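Tat pathway signal sequence domain protein (Parabacteroides merdae, PDB 4Q9A) probably hydrolyses ester bonds of acylated substrates, as a putative GDSL-like lipase of the SGNH hydrolase clan. Local coordinates at residues 44-49 and 71-76; 103-108 and 160-165; 189-194 and 215-220. All coordinates share one frame; numbering follows the deposited sequence.

Interaction 1: residues 44-49 and 71-76; sequences MEQFGS and YNRGIS
Gln46, near the end of helix 44-47, sends its side chain across to Tyr71, Asn72 and Arg73. From CB the chain leaves with CG anti to the backbone N (chi1 180°), which brings CG to Tyr71 CA at 4.1 Å. It then bends at chi2, and CD settles 3.6 Å from Tyr71 CD1, the amide plane turned steeply (79°) against the phenol ring. At the tip OE1 takes two donors. Asn72 N lies in the carbonyl plane on a lone pair, 3.0 Å from Gln46 OE1 and nearly straight, while Arg73 NH2, tilted from that plane, reaches Gln46 OE1 at 3.1 Å. NE2 turns to the carbonyl O of Arg40. One residue on, Phe47 O receives Asn72 ND2 at 2.8 Å, the donor standing above the carbonyl plane. ND2 also bonds Thr30 O, and Asn72 OD1 closes an Asx turn by accepting from Gly74 N. The Arg73 guanidinium is buried. Its charge is probably met by neutral oxygens, the amide OE1 of Gln46 and the backbone carbonyls of Ser38 and Arg36, with no carboxylate among the partners named here, and Gln46, bonded at both ends of its amide, would have little freedom to turn.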
loop_
_atom_site.group_PDB
_atom_site.type_symbol
_atom_site.label_atom_id
_atom_site.label_comp_id
_atom_site.label_asym_id
_atom_site.label_seq_id
_atom_site.Cartn_x
_atom_site.Cartn_y
_atom_site.Cartn_z
HETATM N N MSE A 44 0.868 -10.804 -2.186
HETATM C CA MSE A 44 1.128 -9.876 -3.292
HETATM C C MSE A 44 0.576 -10.452 -4.602
HETATM O O MSE A 44 -0.081 -9.753 -5.369
HETATM C CB MSE A 44 2.634 -9.637 -3.412
HETATM C CG MSE A 44 3.138 -8.532 -2.497
HETATM SE SE MSE A 44 2.535 -6.779 -3.099
HETATM C CE MSE A 44 3.679 -6.623 -4.739
ATOM N N GLU A 45 0.828 -11.761 -4.815
ATOM C CA GLU A 45 0.377 -12.565 -5.951
ATOM C C GLU A 45 -1.148 -12.563 -6.043
ATOM O O GLU A 45 -1.687 -12.527 -7.152
ATOM C CB GLU A 45 0.869 -14.021 -5.821
ATOM C CG GLU A 45 2.375 -14.230 -5.819
ATOM C CD GLU A 45 3.141 -13.866 -4.560
ATOM O OE1 GLU A 45 2.569 -13.954 -3.450
ATOM O OE2 GLU A 45 4.334 -13.508 -4.689
ATOM N N GLN A 46 -1.844 -12.602 -4.877
ATOM C CA GLN A 46 -3.301 -12.640 -4.833
ATOM C C GLN A 46 -3.885 -11.287 -5.235
ATOM O O GLN A 46 -4.781 -11.242 -6.082
ATOM C CB GLN A 46 -3.785 -13.072 -3.428
ATOM C CG GLN A 46 -5.306 -13.143 -3.237
ATOM C CD GLN A 46 -6.060 -14.129 -4.120
ATOM O OE1 GLN A 46 -7.057 -13.781 -4.765
ATOM N NE2 GLN A 46 -5.666 -15.394 -4.114
ATOM N N PHE A 47 -3.342 -10.200 -4.658
ATOM C CA PHE A 47 -3.815 -8.830 -4.798
ATOM C C PHE A 47 -3.395 -8.101 -6.072
ATOM O O PHE A 47 -4.190 -7.319 -6.625
ATOM C CB PHE A 47 -3.319 -7.999 -3.597
ATOM C CG PHE A 47 -3.771 -8.481 -2.242
ATOM C CD1 PHE A 47 -5.045 -9.015 -2.064
ATOM C CD2 PHE A 47 -2.962 -8.315 -1.122
ATOM C CE1 PHE A 47 -5.461 -9.458 -0.808
ATOM C CE2 PHE A 47 -3.389 -8.735 0.140
ATOM C CZ PHE A 47 -4.638 -9.297 0.290
ATOM N N GLY A 48 -2.145 -8.273 -6.470
ATOM C CA GLY A 48 -1.603 -7.521 -7.587
ATOM C C GLY A 48 -1.099 -6.176 -7.094
ATOM O O GLY A 48 -0.745 -6.042 -5.914
ATOM N N SER A 49 -1.086 -5.159 -7.972
ATOM C CA SER A 49 -0.519 -3.858 -7.606
ATOM C C SER A 49 -1.520 -2.696 -7.572
ATOM O O SER A 49 -1.087 -1.540 -7.414
ATOM C CB SER A 49 0.612 -3.506 -8.571
ATOM O OG SER A 49 1.467 -4.616 -8.796
ATOM N N TYR A 71 -9.370 -11.716 -1.065
ATOM C CA TYR A 71 -9.187 -12.265 -2.410
ATOM C C TYR A 71 -9.486 -11.220 -3.479
ATOM O O TYR A 71 -10.274 -10.303 -3.234
ATOM C CB TYR A 71 -10.109 -13.494 -2.609
ATOM C CG TYR A 71 -9.714 -14.674 -1.756
ATOM C CD1 TYR A 71 -8.730 -15.562 -2.174
ATOM C CD2 TYR A 71 -10.325 -14.906 -0.528
ATOM C CE1 TYR A 71 -8.359 -16.651 -1.391
ATOM C CE2 TYR A 71 -9.958 -15.993 0.267
ATOM C CZ TYR A 71 -8.978 -16.866 -0.173
ATOM O OH TYR A 71 -8.574 -17.934 0.585
ATOM N N ASN A 72 -8.872 -11.384 -4.672
ATOM C CA ASN A 72 -9.069 -10.534 -5.850
ATOM C C ASN A 72 -9.400 -11.427 -7.042
ATOM O O ASN A 72 -8.652 -12.369 -7.329
ATOM C CB ASN A 72 -7.820 -9.673 -6.128
ATOM C CG ASN A 72 -7.896 -8.677 -7.282
ATOM O OD1 ASN A 72 -8.836 -8.637 -8.094
ATOM N ND2 ASN A 72 -6.851 -7.868 -7.415
ATOM N N ARG A 73 -10.530 -11.161 -7.725
ATOM C CA ARG A 73 -10.885 -11.963 -8.899
ATOM C C ARG A 73 -11.107 -11.099 -10.173
ATOM O O ARG A 73 -11.534 -11.633 -11.206
ATOM C CB ARG A 73 -12.085 -12.881 -8.623
ATOM C CG ARG A 73 -11.711 -14.129 -7.817
ATOM C CD ARG A 73 -10.622 -15.000 -8.447
ATOM N NE ARG A 73 -9.472 -15.186 -7.557
ATOM C CZ ARG A 73 -8.355 -15.833 -7.887
ATOM N NH1 ARG A 73 -8.213 -16.354 -9.101
ATOM N NH2 ARG A 73 -7.360 -15.934 -7.017
ATOM N N GLY A 74 -10.743 -9.811 -10.099
ATOM C CA GLY A 74 -10.862 -8.891 -11.218
ATOM C C GLY A 74 -10.102 -9.359 -12.444
ATOM O O GLY A 74 -9.043 -9.991 -12.323
ATOM N N ILE A 75 -10.677 -9.111 -13.636
ATOM C CA ILE A 75 -10.084 -9.462 -14.935
ATOM C C ILE A 75 -10.178 -8.243 -15.858
ATOM O O ILE A 75 -11.261 -7.709 -16.079
ATOM C CB ILE A 75 -10.746 -10.737 -15.576
ATOM C CG1 ILE A 75 -10.538 -12.032 -14.740
ATOM C CG2 ILE A 75 -10.403 -10.927 -17.071
ATOM C CD1 ILE A 75 -9.131 -12.583 -14.591
ATOM N N SER A 76 -9.041 -7.820 -16.408
ATOM C CA SER A 76 -8.958 -6.710 -17.360
ATOM C C SER A 76 -9.858 -6.931 -18.589
ATOM O O SER A 76 -10.118 -8.073 -19.008
ATOM C CB SER A 76 -7.522 -6.496 -17.804
ATOM O OG SER A 76 -6.906 -7.768 -17.856
#

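Interaction 2: residues 103-108 and 160-165; sequences IGVNDY and SKWYPM
Val105 begins the contact by placing CG2 at the rim of the Trp162 indole, near the ring plane and 4.0 Å from Trp162 CH2. Its CG2 stands anti to the backbone N, with CG1 between the backbone N and the carbonyl carbon. Asn106 follows and turns away from this contact; its ND2 bonds Asn78 O and makes a weak hydrogen bond to OG of the phosphoserine at position 28, which is consistent with the oxyanion-hole asparagine of SGNH hydrolases. Tyr108 carries most of the contact. Its CG is anti to the backbone N (chi1 -178°), on the side of residues 161-165. Tyr108 CD2 lies over one face of the indole, 3.6 Å from Trp162 CE3, the neighbouring CE2 is over the same face and offset toward the rim, and the two ring planes meet obliquely at 58°. Beyond the ring, Tyr108 OH donates to Lys161 O at 2.7 Å, from above the carbonyl plane. Met165 adds its CB, 3.6 Å from Tyr108 CE1, and its bent chain brings CE close to the same hydroxyl. A phenylalanine here would probably leave the Lys161 carbonyl without this donor and the ring less firmly fixed to the opposite turn. Trp162 also meets the rings of Trp109 and Phe166, and Tyr108 that of Phe169, so the pair belongs to a larger aromatic cluster. In the fold, residues 103-108 lead from the sheet strand 98-102 into helix 106-113, whereas residues 160-165 follow the adjacent strand 142-146 in the chain and run from the end of the short helix 159-162 into the turn before helix 167-179. The contact thus ties together two segments that come after neighbouring parallel strands.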
loop_
_atom_site.group_PDB
_atom_site.type_symbol
_atom_site.label_atom_id
_atom_site.label_comp_id
_atom_site.label_asym_id
_atom_site.label_seq_id
_atom_site.Cartn_x
_atom_site.Cartn_y
_atom_site.Cartn_z
ATOM N N ILE A 103 -17.185 -1.863 -11.795
ATOM C CA ILE A 103 -17.391 -2.189 -13.200
ATOM C C ILE A 103 -18.201 -1.062 -13.868
ATOM O O ILE A 103 -19.065 -0.447 -13.211
ATOM C CB ILE A 103 -18.053 -3.605 -13.332
ATOM C CG1 ILE A 103 -17.736 -4.289 -14.666
ATOM C CG2 ILE A 103 -19.530 -3.653 -12.976
ATOM C CD1 ILE A 103 -16.392 -5.051 -14.684
ATOM N N GLY A 104 -17.887 -0.786 -15.142
ATOM C CA GLY A 104 -18.587 0.235 -15.902
ATOM C C GLY A 104 -17.789 1.023 -16.908
ATOM O O GLY A 104 -18.353 1.490 -17.903
ATOM N N VAL A 105 -16.492 1.226 -16.655
ATOM C CA VAL A 105 -15.668 2.028 -17.557
ATOM C C VAL A 105 -15.526 1.327 -18.928
ATOM O O VAL A 105 -15.617 1.995 -19.958
ATOM C CB VAL A 105 -14.305 2.419 -16.930
ATOM C CG1 VAL A 105 -13.328 1.241 -16.870
ATOM C CG2 VAL A 105 -13.686 3.618 -17.642
ATOM N N ASN A 106 -15.351 -0.005 -18.934
ATOM C CA ASN A 106 -15.191 -0.789 -20.164
ATOM C C ASN A 106 -16.505 -0.869 -20.946
ATOM O O ASN A 106 -16.500 -0.788 -22.177
ATOM C CB ASN A 106 -14.657 -2.176 -19.847
ATOM C CG ASN A 106 -13.196 -2.176 -19.491
ATOM O OD1 ASN A 106 -12.413 -1.362 -19.983
ATOM N ND2 ASN A 106 -12.790 -3.100 -18.636
ATOM N N ASP A 107 -17.625 -0.928 -20.205
ATOM C CA ASP A 107 -19.005 -0.963 -20.668
ATOM C C ASP A 107 -19.369 0.277 -21.493
ATOM O O ASP A 107 -20.443 0.324 -22.125
ATOM C CB ASP A 107 -19.922 -1.075 -19.452
ATOM C CG ASP A 107 -19.696 -2.345 -18.676
ATOM O OD1 ASP A 107 -18.687 -2.413 -17.932
ATOM O OD2 ASP A 107 -20.489 -3.289 -18.852
ATOM N N TYR A 108 -18.483 1.292 -21.457
ATOM C CA TYR A 108 -18.598 2.501 -22.255
ATOM C C TYR A 108 -17.401 2.580 -23.211
ATOM O O TYR A 108 -17.591 2.662 -24.422
ATOM C CB TYR A 108 -18.715 3.767 -21.383
ATOM C CG TYR A 108 -18.876 5.012 -22.223
ATOM C CD1 TYR A 108 -20.093 5.317 -22.822
ATOM C CD2 TYR A 108 -17.790 5.845 -22.487
ATOM C CE1 TYR A 108 -20.236 6.438 -23.643
ATOM C CE2 TYR A 108 -17.917 6.964 -23.313
ATOM C CZ TYR A 108 -19.149 7.266 -23.876
ATOM O OH TYR A 108 -19.299 8.375 -24.674
ATOM N N SER A 160 -15.085 15.209 -25.898
ATOM C CA SER A 160 -16.188 15.157 -26.859
ATOM C C SER A 160 -16.767 13.729 -27.019
ATOM O O SER A 160 -17.966 13.576 -27.265
ATOM C CB SER A 160 -15.712 15.665 -28.213
ATOM O OG SER A 160 -14.567 14.945 -28.643
ATOM N N LYS A 161 -15.918 12.699 -26.881
ATOM C CA LYS A 161 -16.294 11.291 -27.059
ATOM C C LYS A 161 -16.715 10.608 -25.749
ATOM O O LYS A 161 -17.074 9.430 -25.786
ATOM C CB LYS A 161 -15.124 10.500 -27.705
ATOM C CG LYS A 161 -14.674 11.029 -29.071
ATOM C CD LYS A 161 -14.273 9.925 -30.033
ATOM C CE LYS A 161 -13.943 10.469 -31.409
ATOM N NZ LYS A 161 -15.065 10.307 -32.391
ATOM N N TRP A 162 -16.711 11.334 -24.605
ATOM C CA TRP A 162 -17.036 10.727 -23.308
ATOM C C TRP A 162 -18.176 11.377 -22.544
ATOM O O TRP A 162 -18.997 10.663 -21.967
ATOM C CB TRP A 162 -15.801 10.750 -22.400
ATOM C CG TRP A 162 -14.854 9.628 -22.664
ATOM C CD1 TRP A 162 -13.952 9.533 -23.682
ATOM C CD2 TRP A 162 -14.748 8.416 -21.918
ATOM N NE1 TRP A 162 -13.284 8.339 -23.612
ATOM C CE2 TRP A 162 -13.755 7.629 -22.539
ATOM C CE3 TRP A 162 -15.387 7.922 -20.765
ATOM C CZ2 TRP A 162 -13.377 6.377 -22.043
ATOM C CZ3 TRP A 162 -15.023 6.677 -20.283
ATOM C CH2 TRP A 162 -14.020 5.923 -20.910
ATOM N N TYR A 163 -18.188 12.709 -22.465
ATOM C CA TYR A 163 -19.151 13.436 -21.643
ATOM C C TYR A 163 -20.194 14.160 -22.498
ATOM O O TYR A 163 -19.859 14.641 -23.588
ATOM C CB TYR A 163 -18.410 14.415 -20.710
ATOM C CG TYR A 163 -17.148 13.811 -20.123
ATOM C CD1 TYR A 163 -17.208 12.921 -19.051
ATOM C CD2 TYR A 163 -15.901 14.061 -20.693
ATOM C CE1 TYR A 163 -16.055 12.318 -18.543
ATOM C CE2 TYR A 163 -14.739 13.471 -20.187
ATOM C CZ TYR A 163 -14.822 12.600 -19.112
ATOM O OH TYR A 163 -13.673 12.035 -18.608
ATOM N N PRO A 164 -21.482 14.198 -22.058
ATOM C CA PRO A 164 -22.034 13.708 -20.773
ATOM C C PRO A 164 -22.450 12.235 -20.731
ATOM O O PRO A 164 -22.914 11.771 -19.688
ATOM C CB PRO A 164 -23.275 14.590 -20.592
ATOM C CG PRO A 164 -23.757 14.839 -21.996
ATOM C CD PRO A 164 -22.511 14.903 -22.850
HETATM N N MSE A 165 -22.307 11.513 -21.854
HETATM C CA MSE A 165 -22.694 10.104 -22.020
HETATM C C MSE A 165 -22.311 9.228 -20.837
HETATM O O MSE A 165 -23.166 8.524 -20.291
HETATM C CB MSE A 165 -22.039 9.509 -23.275
HETATM C CG MSE A 165 -22.622 9.999 -24.587
HETATM SE SE MSE A 165 -22.068 11.802 -25.003
HETATM C CE MSE A 165 -20.194 11.529 -25.489
#

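Interaction 3: residues 189-194 and 215-220; sequences SGFDAA and RQLMAN
Leu217 and Met218 are the residues of helix 212-226 that meet helix 187-194, through Phe191, Ala194 and the backbone of Gly190. Just before them, Gln216 faces the second subunit, where its OE1 bonds Thr57 OG1 of that chain. Leu217 has CG anti to the backbone N (chi1 -176°), on the side of the partner helix. Its CD2 does all the touching: it sits over one face of the Phe191 ring, offset toward the rim, 3.9 Å from the ring centroid and 23° off the normal, a CH-pi contact. The closest ring atom to this methyl is Phe191 CE1, 3.6 Å from Leu217 CD2, and the two side chains slide past each other in opposite directions. The same methyl lies 3.8 Å from Ala194 CB and 4.0 Å from Gly190 O, so it rests in the notch between the ring and the helix backbone. Met218, a selenomethionine, comes to a different part of the ring. Its CG is 3.6 Å from Phe191 CE2, and SE lies at the edge in the ring plane, 5.2 Å from the ring centroid, a Met-aromatic contact. Phe191 is thus gripped over a face by Leu217 and at its rim by Met218, and it also stacks with Phe149. The two segment axes approach to 10.6 Å at an angle of 134° between their directions, neither parallel nor fully antiparallel. Apolar helix-to-helix packing of this kind is typical of the helical layers that flank the parallel sheet in the alpha/beta/alpha fold of SGNH hydrolases.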
loop_
_atom_site.group_PDB
_atom_site.type_symbol
_atom_site.label_atom_id
_atom_site.label_comp_id
_atom_site.label_asym_id
_atom_site.label_seq_id
_atom_site.Cartn_x
_atom_site.Cartn_y
_atom_site.Cartn_z
ATOM N N SER A 189 -16.083 11.806 -7.196
ATOM C CA SER A 189 -16.018 12.957 -6.277
ATOM C C SER A 189 -14.615 13.134 -5.721
ATOM O O SER A 189 -14.118 14.271 -5.650
ATOM C CB SER A 189 -16.990 12.767 -5.124
ATOM O OG SER A 189 -18.230 12.298 -5.623
ATOM N N GLY A 190 -13.987 12.000 -5.365
ATOM C CA GLY A 190 -12.633 11.966 -4.832
ATOM C C GLY A 190 -11.621 12.424 -5.845
ATOM O O GLY A 190 -10.747 13.232 -5.524
ATOM N N PHE A 191 -11.749 11.932 -7.083
ATOM C CA PHE A 191 -10.817 12.290 -8.150
ATOM C C PHE A 191 -11.060 13.727 -8.628
ATOM O O PHE A 191 -10.097 14.451 -8.916
ATOM C CB PHE A 191 -10.865 11.274 -9.298
ATOM C CG PHE A 191 -10.028 10.038 -9.018
ATOM C CD1 PHE A 191 -8.636 10.118 -8.944
ATOM C CD2 PHE A 191 -10.629 8.790 -8.843
ATOM C CE1 PHE A 191 -7.864 8.983 -8.676
ATOM C CE2 PHE A 191 -9.854 7.646 -8.610
ATOM C CZ PHE A 191 -8.476 7.755 -8.521
ATOM N N ASP A 192 -12.331 14.161 -8.601
ATOM C CA ASP A 192 -12.722 15.526 -8.949
ATOM C C ASP A 192 -12.024 16.518 -8.004
ATOM O O ASP A 192 -11.634 17.614 -8.419
ATOM C CB ASP A 192 -14.256 15.680 -8.886
ATOM C CG ASP A 192 -15.045 15.099 -10.059
ATOM O OD1 ASP A 192 -14.421 14.457 -10.950
ATOM O OD2 ASP A 192 -16.284 15.271 -10.083
ATOM N N ALA A 193 -11.819 16.090 -6.742
ATOM C CA ALA A 193 -11.167 16.857 -5.679
ATOM C C ALA A 193 -9.634 16.801 -5.778
ATOM O O ALA A 193 -8.957 17.826 -5.617
ATOM C CB ALA A 193 -11.614 16.318 -4.330
ATOM N N ALA A 194 -9.101 15.576 -5.998
ATOM C CA ALA A 194 -7.677 15.269 -6.092
ATOM C C ALA A 194 -6.970 16.104 -7.191
ATOM O O ALA A 194 -5.905 16.686 -6.934
ATOM C CB ALA A 194 -7.503 13.786 -6.351
ATOM N N ARG A 215 -4.312 4.987 -6.580
ATOM C CA ARG A 215 -4.579 3.701 -5.933
ATOM C C ARG A 215 -4.786 3.904 -4.439
ATOM O O ARG A 215 -5.814 3.480 -3.903
ATOM C CB ARG A 215 -3.414 2.730 -6.194
ATOM C CG ARG A 215 -3.427 2.176 -7.600
ATOM C CD ARG A 215 -2.109 1.579 -7.969
ATOM N NE ARG A 215 -1.975 1.539 -9.418
ATOM C CZ ARG A 215 -1.040 0.863 -10.071
ATOM N NH1 ARG A 215 -0.143 0.146 -9.404
ATOM N NH2 ARG A 215 -0.996 0.892 -11.397
ATOM N N GLN A 216 -3.828 4.607 -3.784
ATOM C CA GLN A 216 -3.876 4.937 -2.365
ATOM C C GLN A 216 -5.142 5.746 -2.065
ATOM O O GLN A 216 -5.839 5.410 -1.111
ATOM C CB GLN A 216 -2.602 5.700 -1.935
ATOM C CG GLN A 216 -2.431 5.862 -0.417
ATOM C CD GLN A 216 -2.318 4.550 0.349
ATOM O OE1 GLN A 216 -1.218 3.983 0.524
ATOM N NE2 GLN A 216 -3.451 4.075 0.881
ATOM N N LEU A 217 -5.464 6.765 -2.911
ATOM C CA LEU A 217 -6.670 7.603 -2.790
ATOM C C LEU A 217 -7.963 6.762 -2.786
ATOM O O LEU A 217 -8.845 6.980 -1.941
ATOM C CB LEU A 217 -6.739 8.607 -3.948
ATOM C CG LEU A 217 -7.876 9.613 -3.910
ATOM C CD1 LEU A 217 -7.558 10.735 -2.956
ATOM C CD2 LEU A 217 -8.134 10.184 -5.277
HETATM N N MSE A 218 -8.037 5.788 -3.729
HETATM C CA MSE A 218 -9.184 4.916 -3.891
HETATM C C MSE A 218 -9.364 4.039 -2.684
HETATM O O MSE A 218 -10.501 3.904 -2.205
HETATM C CB MSE A 218 -9.041 4.072 -5.145
HETATM C CG MSE A 218 -9.250 4.877 -6.403
HETATM SE SE MSE A 218 -8.777 3.834 -7.915
HETATM C CE MSE A 218 -10.268 2.585 -7.880
ATOM N N ALA A 219 -8.229 3.468 -2.181
ATOM C CA ALA A 219 -8.169 2.621 -0.986
ATOM C C ALA A 219 -8.749 3.363 0.224
ATOM O O ALA A 219 -9.597 2.815 0.928
ATOM C CB ALA A 219 -6.731 2.197 -0.706
ATOM N N ASN A 220 -8.336 4.630 0.417
ATOM C CA ASN A 220 -8.781 5.488 1.511
ATOM C C ASN A 220 -10.283 5.768 1.420
ATOM O O ASN A 220 -10.968 5.765 2.448
ATOM C CB ASN A 220 -7.994 6.802 1.510
ATOM C CG ASN A 220 -6.505 6.680 1.764
ATOM O OD1 ASN A 220 -5.984 5.628 2.158
ATOM N ND2 ASN A 220 -5.787 7.782 1.571
#

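In the fold
The three contacts follow one another along the chain without overlapping. Their centres lie about 24 Å (interactions 1 and 2), 20 Å (1 and 3) and 19 Å (2 and 3) apart. Interactions 1 and 3 touch directly where Ser49 O lies 2.8 Å from Arg215 NH1, and both also pack against the second subunit. Interactions 1 and 2 come within about 5 Å at their nearest atoms, 2 and 3 within about 8 Å. All three have a link to the chain around phosphoserine 28, the likely nucleophile: Ser76 N of interaction 1 bonds Asp31 OD2, Asn106 of interaction 2 probably belongs to the oxyanion hole, and Met218 of interaction 3 packs on Ile29.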